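Local coordinates for lantibiotic dehydratase (Microbispora corallina, PDB 5EHK), which probably dehydrates serine and threonine residues of the NAI-107 precursor peptide, using glutamyl-tRNA to activate their hydroxyl groups, at residues 1091-1094 / 1095-1099; 1078-1081 / 1082-1086; 1099-1102 / 1103-1107. All blocks are in the same frame, centred on the assembly; numbering follows the deposited sequence.

Contact 1. Residues 1091-1094 / 1095-1099; sequences ERER and SVLGL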
ATOM      1  N   GLU A1091     -15.521  11.753  10.766  1.00 33.90           N
ATOM      2  CA  GLU A1091     -16.026  13.075  10.423  1.00 38.18           C
ATOM      3  C   GLU A1091     -17.504  13.170  10.807  1.00 31.07           C
ATOM      4  O   GLU A1091     -17.936  14.173  11.367  1.00 28.44           O
ATOM      5  CB  GLU A1091     -15.824  13.388   8.927  1.00 45.50           C
ATOM      6  CG  GLU A1091     -16.713  12.581   7.973  1.00 56.34           C
ATOM      7  CD  GLU A1091     -16.628  13.031   6.514  1.00 67.78           C
ATOM      8  OE1 GLU A1091     -16.026  14.098   6.238  1.00 66.82           O
ATOM      9  OE2 GLU A1091     -17.197  12.322   5.649  1.00 62.13           O
ATOM     10  N   ARG A1092     -18.265  12.108  10.549  1.00 29.62           N
ATOM     11  CA  ARG A1092     -19.685  12.124  10.844  1.00 29.43           C
ATOM     12  C   ARG A1092     -19.927  12.327  12.338  1.00 30.42           C
ATOM     13  O   ARG A1092     -20.815  13.074  12.742  1.00 32.63           O
ATOM     14  CB  ARG A1092     -20.397  10.865  10.339  1.00 23.11           C
ATOM     15  CG  ARG A1092     -21.930  11.008  10.421  1.00 24.47           C
ATOM     16  CD  ARG A1092     -22.684   9.756  10.029  1.00 24.05           C
ATOM     17  NE  ARG A1092     -24.132   9.976  10.045  1.00 25.98           N
ATOM     18  CZ  ARG A1092     -25.028   9.057   9.692  1.00 18.25           C
ATOM     19  NH1 ARG A1092     -24.634   7.856   9.319  1.00 14.33           N
ATOM     20  NH2 ARG A1092     -26.318   9.332   9.731  1.00 23.19           N
ATOM     21  N   GLU A1093     -19.120  11.676  13.160  1.00 27.70           N
ATOM     22  CA  GLU A1093     -19.231  11.860  14.591  1.00 27.33           C
ATOM     23  C   GLU A1093     -18.923  13.297  15.022  1.00 29.79           C
ATOM     24  O   GLU A1093     -19.599  13.851  15.888  1.00 31.27           O
ATOM     25  CB  GLU A1093     -18.322  10.879  15.328  1.00 22.31           C
ATOM     26  CG  GLU A1093     -18.442  11.015  16.818  1.00 21.12           C
ATOM     27  CD  GLU A1093     -17.644   9.988  17.553  1.00 22.57           C
ATOM     28  OE1 GLU A1093     -17.406   8.904  16.974  1.00 23.50           O
ATOM     29  OE2 GLU A1093     -17.239  10.273  18.704  1.00 24.20           O
ATOM     30  N   ARG A1094     -17.915  13.905  14.406  1.00 32.27           N
ATOM     31  CA  ARG A1094     -17.556  15.286  14.723  1.00 30.11           C
ATOM     32  C   ARG A1094     -18.637  16.282  14.317  1.00 29.59           C
ATOM     33  O   ARG A1094     -18.875  17.252  15.030  1.00 30.95           O
ATOM     34  CB  ARG A1094     -16.214  15.660  14.112  1.00 24.61           C
ATOM     35  CG  ARG A1094     -15.104  15.702  15.113  1.00 29.64           C
ATOM     36  CD  ARG A1094     -13.852  15.023  14.569  1.00 34.79           C
ATOM     37  NE  ARG A1094     -13.687  15.306  13.153  1.00 40.87           N
ATOM     38  CZ  ARG A1094     -12.988  14.545  12.325  1.00 36.40           C
ATOM     39  NH1 ARG A1094     -12.392  13.457  12.788  1.00 29.56           N
ATOM     40  NH2 ARG A1094     -12.896  14.871  11.043  1.00 39.33           N
ATOM     41  N   SER A1095     -19.277  16.059  13.172  1.00 26.76           N
ATOM     42  CA  SER A1095     -20.386  16.913  12.773  1.00 32.02           C
ATOM     43  C   SER A1095     -21.521  16.791  13.777  1.00 41.59           C
ATOM     44  O   SER A1095     -21.911  17.778  14.404  1.00 41.26           O
ATOM     45  CB  SER A1095     -20.891  16.560  11.380  1.00 32.18           C
ATOM     46  OG  SER A1095     -19.825  16.612  10.446  1.00 46.24           O
ATOM     47  N   VAL A1096     -22.011  15.565  13.962  1.00 38.79           N
ATOM     48  CA  VAL A1096     -23.164  15.336  14.816  1.00 33.38           C
ATOM     49  C   VAL A1096     -22.896  15.844  16.226  1.00 35.22           C
ATOM     50  O   VAL A1096     -23.800  16.408  16.856  1.00 36.09           O
ATOM     51  CB  VAL A1096     -23.581  13.847  14.856  1.00 29.36           C
ATOM     52  CG1 VAL A1096     -24.801  13.665  15.747  1.00 24.78           C
ATOM     53  CG2 VAL A1096     -23.901  13.356  13.461  1.00 31.10           C
ATOM     54  N   LEU A1097     -21.666  15.687  16.720  1.00 25.94           N
ATOM     55  CA  LEU A1097     -21.374  16.214  18.055  1.00 28.97           C
ATOM     56  C   LEU A1097     -21.319  17.734  18.034  1.00 33.38           C
ATOM     57  O   LEU A1097     -21.695  18.385  19.004  1.00 31.95           O
ATOM     58  CB  LEU A1097     -20.108  15.619  18.680  1.00 27.64           C
ATOM     59  CG  LEU A1097     -20.207  14.232  19.340  1.00 23.07           C
ATOM     60  CD1 LEU A1097     -18.895  13.872  20.011  1.00 21.81           C
ATOM     61  CD2 LEU A1097     -21.336  14.129  20.329  1.00 18.34           C
ATOM     62  N   GLY A1098     -20.843  18.286  16.923  1.00 37.61           N
ATOM     63  CA  GLY A1098     -20.800  19.724  16.729  1.00 40.10           C
ATOM     64  C   GLY A1098     -22.176  20.342  16.870  1.00 38.79           C
ATOM     65  O   GLY A1098     -22.369  21.247  17.681  1.00 42.09           O
ATOM     66  N   LEU A1099     -23.118  19.855  16.065  1.00 32.99           N
ATOM     67  CA  LEU A1099     -24.506  20.294  16.122  1.00 35.86           C
ATOM     68  C   LEU A1099     -24.991  20.446  17.551  1.00 42.32           C
ATOM     69  O   LEU A1099     -25.556  21.469  17.918  1.00 51.51           O
ATOM     70  CB  LEU A1099     -25.437  19.329  15.380  1.00 40.78           C
ATOM     71  CG  LEU A1099     -25.657  19.398  13.867  1.00 44.98           C
ATOM     72  CD1 LEU A1099     -24.557  18.735  13.068  1.00 41.74           C
ATOM     73  CD2 LEU A1099     -26.980  18.744  13.555  1.00 47.74           C
TER
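The carbonyl oxygen of E1091 takes two donors from S1095, one from the backbone and one from the side chain. S1095 N reaches E1091 O at 2.9 Å and meets the carbonyl almost head-on. The hydroxyl comes in from another direction: S1095 OG donates to E1091 O over 3.2 Å, standing above the carbonyl plane. The side-chain torsion makes this second bond possible, since OG sits beside its own backbone N and anti to the carbonyl carbon (chi1 -55°), folding back toward the preceding turn. Further i to i+4 bonds follow round the helix. V1096 N donates to R1092 O at 3.0 Å with an almost straight N-H (173°), L1097 N to E1093 O at 2.9 Å, and G1098 N to R1094 O.

Between the side chains of the two segments the contacts are few and long. Those of E1093 and L1097 run alongside each other off the same face of the helix, with the carboxylate oxygen OE2 of E1093 4.2 Å from CD1 of L1097. The other carboxylate oxygen, OE1, is hydrogen-bonded to H1079 of helix 1068-1085, which also presents C1082 to both side chains. The extended chain of R1092 passes CG beside CG2 of V1096 at 4.3 Å and carries its guanidinium on to a salt bridge with D951 of helix 950-965. R1094 bends instead, bringing one face of its guanidinium over CA of E1091.

The first turns of helix 1090-1109 therefore have two characters. V1096 and L1097 are buried against helix 950-965 and helix 1068-1085, whereas E1091 and R1094 are exposed. The polar bonds of R1092 and E1093, a salt bridge and a hydrogen bond respectively, reach the same two helices as this apolar packing.

Contact 2. Residues 1078-1081 / 1082-1086; sequences LHMT and CNRLI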
ATOM      1  N   LEU A1078     -19.792   9.722  25.341  1.00 23.18           N
ATOM      2  CA  LEU A1078     -20.333  10.381  24.151  1.00 22.54           C
ATOM      3  C   LEU A1078     -19.988   9.627  22.865  1.00 24.88           C
ATOM      4  O   LEU A1078     -20.869   9.433  21.994  1.00 17.23           O
ATOM      5  CB  LEU A1078     -19.938  11.866  24.021  1.00 18.87           C
ATOM      6  CG  LEU A1078     -20.556  13.000  24.861  1.00 20.78           C
ATOM      7  CD1 LEU A1078     -22.012  12.754  25.325  1.00 13.80           C
ATOM      8  CD2 LEU A1078     -19.665  13.375  26.002  1.00 23.75           C
ATOM      9  N   HIS A1079     -18.710   9.240  22.741  1.00 22.23           N
ATOM     10  CA  HIS A1079     -18.223   8.474  21.583  1.00 22.37           C
ATOM     11  C   HIS A1079     -19.005   7.147  21.368  1.00 19.09           C
ATOM     12  O   HIS A1079     -19.470   6.866  20.265  1.00 16.97           O
ATOM     13  CB  HIS A1079     -16.707   8.205  21.685  1.00 20.67           C
ATOM     14  CG  HIS A1079     -16.190   7.242  20.658  1.00 18.58           C
ATOM     15  ND1 HIS A1079     -16.397   7.411  19.303  1.00 15.01           N
ATOM     16  CD2 HIS A1079     -15.501   6.085  20.787  1.00 20.99           C
ATOM     17  CE1 HIS A1079     -15.850   6.407  18.645  1.00 18.36           C
ATOM     18  NE2 HIS A1079     -15.301   5.585  19.522  1.00 19.16           N
ATOM     19  N   MET A1080     -19.179   6.351  22.417  1.00 17.70           N
ATOM     20  CA  MET A1080     -19.915   5.091  22.278  1.00 18.46           C
ATOM     21  C   MET A1080     -21.389   5.257  21.898  1.00 18.45           C
ATOM     22  O   MET A1080     -21.957   4.380  21.243  1.00 16.84           O
ATOM     23  CB  MET A1080     -19.756   4.203  23.526  1.00 14.60           C
ATOM     24  CG  MET A1080     -18.353   3.605  23.727  1.00 16.36           C
ATOM     25  SD  MET A1080     -17.783   2.405  22.480  1.00 18.98           S
ATOM     26  CE  MET A1080     -17.227   3.414  21.132  1.00 21.03           C
ATOM     27  N   THR A1081     -22.007   6.368  22.297  1.00 18.67           N
ATOM     28  CA  THR A1081     -23.384   6.606  21.905  1.00 16.93           C
ATOM     29  C   THR A1081     -23.405   6.842  20.405  1.00 17.35           C
ATOM     30  O   THR A1081     -24.290   6.353  19.708  1.00 19.42           O
ATOM     31  CB  THR A1081     -24.060   7.745  22.705  1.00 16.29           C
ATOM     32  OG1 THR A1081     -24.670   7.184  23.874  1.00 24.21           O
ATOM     33  CG2 THR A1081     -25.170   8.380  21.921  1.00 15.64           C
ATOM     34  N   CYS A1082     -22.386   7.515  19.900  1.00 13.79           N
ATOM     35  CA  CYS A1082     -22.282   7.725  18.470  1.00 15.28           C
ATOM     36  C   CYS A1082     -21.941   6.425  17.734  1.00 13.91           C
ATOM     37  O   CYS A1082     -22.498   6.145  16.664  1.00 12.21           O
ATOM     38  CB  CYS A1082     -21.245   8.804  18.157  1.00 21.76           C
ATOM     39  SG  CYS A1082     -21.715  10.438  18.709  1.00 17.95           S
ATOM     40  N   ASN A1083     -21.045   5.634  18.313  1.00 13.35           N
ATOM     41  CA  ASN A1083     -20.708   4.355  17.729  1.00 12.11           C
ATOM     42  C   ASN A1083     -21.972   3.526  17.587  1.00 14.91           C
ATOM     43  O   ASN A1083     -22.279   3.074  16.508  1.00 14.25           O
ATOM     44  CB  ASN A1083     -19.652   3.594  18.544  1.00 10.22           C
ATOM     45  CG  ASN A1083     -19.268   2.256  17.893  1.00 12.25           C
ATOM     46  OD1 ASN A1083     -19.759   1.195  18.284  1.00 14.76           O
ATOM     47  ND2 ASN A1083     -18.398   2.308  16.897  1.00  8.70           N
ATOM     48  N   ARG A1084     -22.770   3.403  18.637  1.00 13.17           N
ATOM     49  CA  ARG A1084     -23.910   2.523  18.517  1.00 11.93           C
ATOM     50  C   ARG A1084     -24.923   3.004  17.497  1.00 12.27           C
ATOM     51  O   ARG A1084     -25.598   2.205  16.869  1.00 10.57           O
ATOM     52  CB  ARG A1084     -24.584   2.319  19.866  1.00 11.36           C
ATOM     53  CG  ARG A1084     -23.947   1.248  20.692  1.00 12.27           C
ATOM     54  CD  ARG A1084     -24.673   1.112  21.994  1.00 11.58           C
ATOM     55  NE  ARG A1084     -24.010   1.860  23.050  1.00 12.12           N
ATOM     56  CZ  ARG A1084     -22.957   1.406  23.718  1.00 13.52           C
ATOM     57  NH1 ARG A1084     -22.437   0.214  23.425  1.00 11.52           N
ATOM     58  NH2 ARG A1084     -22.427   2.144  24.676  1.00 14.74           N
ATOM     59  N   LEU A1085     -25.027   4.314  17.350  1.00 13.72           N
ATOM     60  CA  LEU A1085     -26.065   4.905  16.526  1.00 12.71           C
ATOM     61  C   LEU A1085     -25.544   5.175  15.095  1.00 14.95           C
ATOM     62  O   LEU A1085     -26.173   4.764  14.119  1.00 14.69           O
ATOM     63  CB  LEU A1085     -26.588   6.182  17.190  1.00 13.04           C
ATOM     64  CG  LEU A1085     -28.033   6.436  17.639  1.00 11.14           C
ATOM     65  CD1 LEU A1085     -28.952   5.248  17.543  1.00 12.37           C
ATOM     66  CD2 LEU A1085     -28.023   6.988  19.039  1.00 12.88           C
ATOM     67  N   ILE A1086     -24.374   5.790  14.954  1.00 13.56           N
ATOM     68  CA  ILE A1086     -23.881   6.107  13.607  1.00 17.41           C
ATOM     69  C   ILE A1086     -22.430   5.692  13.501  1.00 19.46           C
ATOM     70  O   ILE A1086     -22.001   4.705  14.116  1.00 20.43           O
ATOM     71  CB  ILE A1086     -24.004   7.611  13.281  1.00 17.32           C
ATOM     72  CG1 ILE A1086     -23.308   8.444  14.358  1.00 20.44           C
ATOM     73  CG2 ILE A1086     -25.470   8.034  13.180  1.00 16.72           C
ATOM     74  CD1 ILE A1086     -23.253   9.898  14.054  1.00 20.83           C
TER
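R1084 folds back over M1080, one turn earlier in helix 1068-1085, and this is the closely packed part of the contact. Its CB lies 3.6 Å from M1080 O, the carbonyl oxygen that also accepts the hydrogen bond from R1084 N at 2.9 Å. CG stands beside the backbone N, and a sharp bend at chi3 (-97°) swings the guanidinium across the helix surface, so that M1080 O comes to lie over one of its faces. At the end of the chain, NH2 of R1084 touches CB of M1080 at 3.6 Å. The buried guanidinium is held by a salt bridge from NE to D930 and by a hydrogen bond from NH1 to the carbonyl oxygen of F856. D930 also receives T1081 through OG1, so one carboxylate ties two successive turns to helix 920-942.

This is the last stretch of a helix in the lantibiotic dehydratase C-terminal region, the part that in related enzymes carries out glutamate elimination. T1081 and L1085 face helix 950-965, with CG2 of T1081 4.3 Å from CD2 of L1085, and L1085 N completes an i to i+4 bond to T1081 O. I1086 then leaves helical geometry, although its N still donates to C1082 O.

The more accessible side is formed by M1080 and N1083, which run side by side in the same direction. M1080 curls at chi2 and chi3 and lays its methyl CE against CB of N1083, 3.6 Å away. The closest touch is thus between aliphatic carbons; the amide oxygen of N1083 turns instead to the backbone N of R858 in strand 853-861. Beneath the two side chains, N1083 N donates to H1079 O at 2.8 Å.

Contact 3. Residues 1099-1102 / 1103-1107; sequences LARG and AVQDN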
ATOM      1  N   LEU A1099     -23.118  19.855  16.065  1.00 32.99           N
ATOM      2  CA  LEU A1099     -24.506  20.294  16.122  1.00 35.86           C
ATOM      3  C   LEU A1099     -24.991  20.446  17.551  1.00 42.32           C
ATOM      4  O   LEU A1099     -25.556  21.469  17.918  1.00 51.51           O
ATOM      5  CB  LEU A1099     -25.437  19.329  15.380  1.00 40.78           C
ATOM      6  CG  LEU A1099     -25.657  19.398  13.867  1.00 44.98           C
ATOM      7  CD1 LEU A1099     -24.557  18.735  13.068  1.00 41.74           C
ATOM      8  CD2 LEU A1099     -26.980  18.744  13.555  1.00 47.74           C
ATOM      9  N   ALA A1100     -24.770  19.420  18.355  1.00 38.84           N
ATOM     10  CA  ALA A1100     -25.241  19.434  19.720  1.00 34.98           C
ATOM     11  C   ALA A1100     -24.426  20.423  20.535  1.00 40.23           C
ATOM     12  O   ALA A1100     -24.974  21.140  21.377  1.00 41.12           O
ATOM     13  CB  ALA A1100     -25.146  18.041  20.316  1.00 37.64           C
ATOM     14  N   ARG A1101     -23.119  20.459  20.274  1.00 39.23           N
ATOM     15  CA  ARG A1101     -22.204  21.352  20.988  1.00 42.18           C
ATOM     16  C   ARG A1101     -22.577  22.815  20.790  1.00 50.76           C
ATOM     17  O   ARG A1101     -22.740  23.556  21.764  1.00 46.91           O
ATOM     18  CB  ARG A1101     -20.757  21.087  20.598  1.00 43.56           C
ATOM     19  CG  ARG A1101     -19.755  21.925  21.349  1.00 41.23           C
ATOM     20  CD  ARG A1101     -18.326  21.596  20.910  1.00 48.90           C
ATOM     21  NE  ARG A1101     -18.033  21.876  19.503  1.00 55.12           N
ATOM     22  CZ  ARG A1101     -17.699  20.957  18.599  1.00 52.66           C
ATOM     23  NH1 ARG A1101     -17.630  19.679  18.928  1.00 46.49           N
ATOM     24  NH2 ARG A1101     -17.431  21.321  17.353  1.00 58.69           N
ATOM     25  N   GLY A1102     -22.699  23.218  19.524  1.00 53.53           N
ATOM     26  CA  GLY A1102     -23.167  24.548  19.180  1.00 54.07           C
ATOM     27  C   GLY A1102     -24.489  24.879  19.862  1.00 52.73           C
ATOM     28  O   GLY A1102     -24.565  25.847  20.616  1.00 52.75           O
ATOM     29  N   ALA A1103     -25.511  24.054  19.630  1.00 51.01           N
ATOM     30  CA  ALA A1103     -26.866  24.282  20.164  1.00 54.42           C
ATOM     31  C   ALA A1103     -26.928  24.547  21.676  1.00 53.42           C
ATOM     32  O   ALA A1103     -27.579  25.496  22.120  1.00 52.21           O
ATOM     33  CB  ALA A1103     -27.807  23.131  19.789  1.00 45.80           C
ATOM     34  N   VAL A1104     -26.289  23.690  22.466  1.00 51.43           N
ATOM     35  CA  VAL A1104     -26.360  23.847  23.908  1.00 47.04           C
ATOM     36  C   VAL A1104     -25.464  24.987  24.395  1.00 47.15           C
ATOM     37  O   VAL A1104     -25.734  25.583  25.429  1.00 49.80           O
ATOM     38  CB  VAL A1104     -26.067  22.543  24.671  1.00 37.52           C
ATOM     39  CG1 VAL A1104     -26.998  21.437  24.191  1.00 32.08           C
ATOM     40  CG2 VAL A1104     -24.609  22.162  24.540  1.00 41.44           C
ATOM     41  N   GLN A1105     -24.395  25.281  23.663  1.00 47.76           N
ATOM     42  CA  GLN A1105     -23.563  26.435  23.994  1.00 50.29           C
ATOM     43  C   GLN A1105     -24.304  27.749  23.740  1.00 53.43           C
ATOM     44  O   GLN A1105     -24.296  28.647  24.584  1.00 47.15           O
ATOM     45  CB  GLN A1105     -22.215  26.394  23.265  1.00 50.73           C
ATOM     46  CG  GLN A1105     -21.153  25.564  23.991  1.00 49.47           C
ATOM     47  CD  GLN A1105     -19.850  25.440  23.216  1.00 53.33           C
ATOM     48  OE1 GLN A1105     -19.788  25.728  22.014  1.00 52.57           O
ATOM     49  NE2 GLN A1105     -18.795  25.012  23.907  1.00 50.71           N
ATOM     50  N   ASP A1106     -24.926  27.860  22.569  1.00 53.91           N
ATOM     51  CA  ASP A1106     -25.701  29.049  22.223  1.00 54.62           C
ATOM     52  C   ASP A1106     -26.910  29.248  23.133  1.00 56.49           C
ATOM     53  O   ASP A1106     -27.230  30.377  23.492  1.00 64.55           O
ATOM     54  CB  ASP A1106     -26.177  29.007  20.767  1.00 54.30           C
ATOM     55  CG  ASP A1106     -25.039  29.127  19.774  1.00 60.97           C
ATOM     56  OD1 ASP A1106     -23.876  29.317  20.205  1.00 62.60           O
ATOM     57  OD2 ASP A1106     -25.316  29.034  18.555  1.00 60.03           O
ATOM     58  N   ASN A1107     -27.584  28.164  23.507  1.00 54.66           N
ATOM     59  CA  ASN A1107     -28.695  28.271  24.452  1.00 53.99           C
ATOM     60  C   ASN A1107     -28.239  28.795  25.800  1.00 48.78           C
ATOM     61  O   ASN A1107     -29.003  29.412  26.519  1.00 54.46           O
ATOM     62  CB  ASN A1107     -29.440  26.937  24.628  1.00 45.95           C
ATOM     63  CG  ASN A1107     -30.222  26.522  23.387  1.00 52.53           C
ATOM     64  OD1 ASN A1107     -30.535  27.334  22.515  1.00 62.14           O
ATOM     65  ND2 ASN A1107     -30.554  25.248  23.314  1.00 55.82           N
TER
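The carbonyl oxygen of G1102 receives the shortest of the backbone bonds here, from D1106 N at 2.8 Å and nearly straight (173°). With CG of D1106 beside its own backbone N (chi1 -68°), the side chain folds back until CG is 3.4 Å from G1102 O, but no bond joins the carboxylate to this carbonyl, since both are acceptors. OD1 finds its partner in R1003, through a salt bridge.

One position earlier, Q1105 N donates to R1101 O at 3.1 Å, and the side chains of R1101 and Q1105 run alongside each other in the same direction. Their meeting is aliphatic on the arginine side: CG of R1101 lies 3.9 Å from OE1 of Q1105, while the guanidinium and amide planes are turned 67° apart. The buried amide has polar partners of its own, OE1 bonding to R1003 and NE2 to S998. R1003 thus joins two successive residues of the helix.

On other sides of this part of helix 1090-1109, A1100 and V1104 pack on M997 of helix 992-997, whereas L1099 and A1103 rest on W1017 of helix 1014-1020. N1107 adds a hydrogen bond from ND2 to the carbonyl oxygen of Q1018 in that second helix.

All three contacts lie near the C-terminus of the chain, on two successive helices. Contact 2 comes first, at the end of helix 1068-1085; contacts 1 and 3 follow along helix 1090-1109 and share L1099, with centres about 12 Å apart. Contacts 1 and 2 touch directly across the helix pair, their centres about 11 Å apart, and I1086 at the turn packs on both R1092 and V1096. Contact 3 lies farther along, its nearest atoms about 8 Å from contact 2. Helix 1090-1109 thus begins against helices 1068-1085 and 950-965 and ends among helices 992-997 and 1014-1020, linking these parts of the C-terminal region.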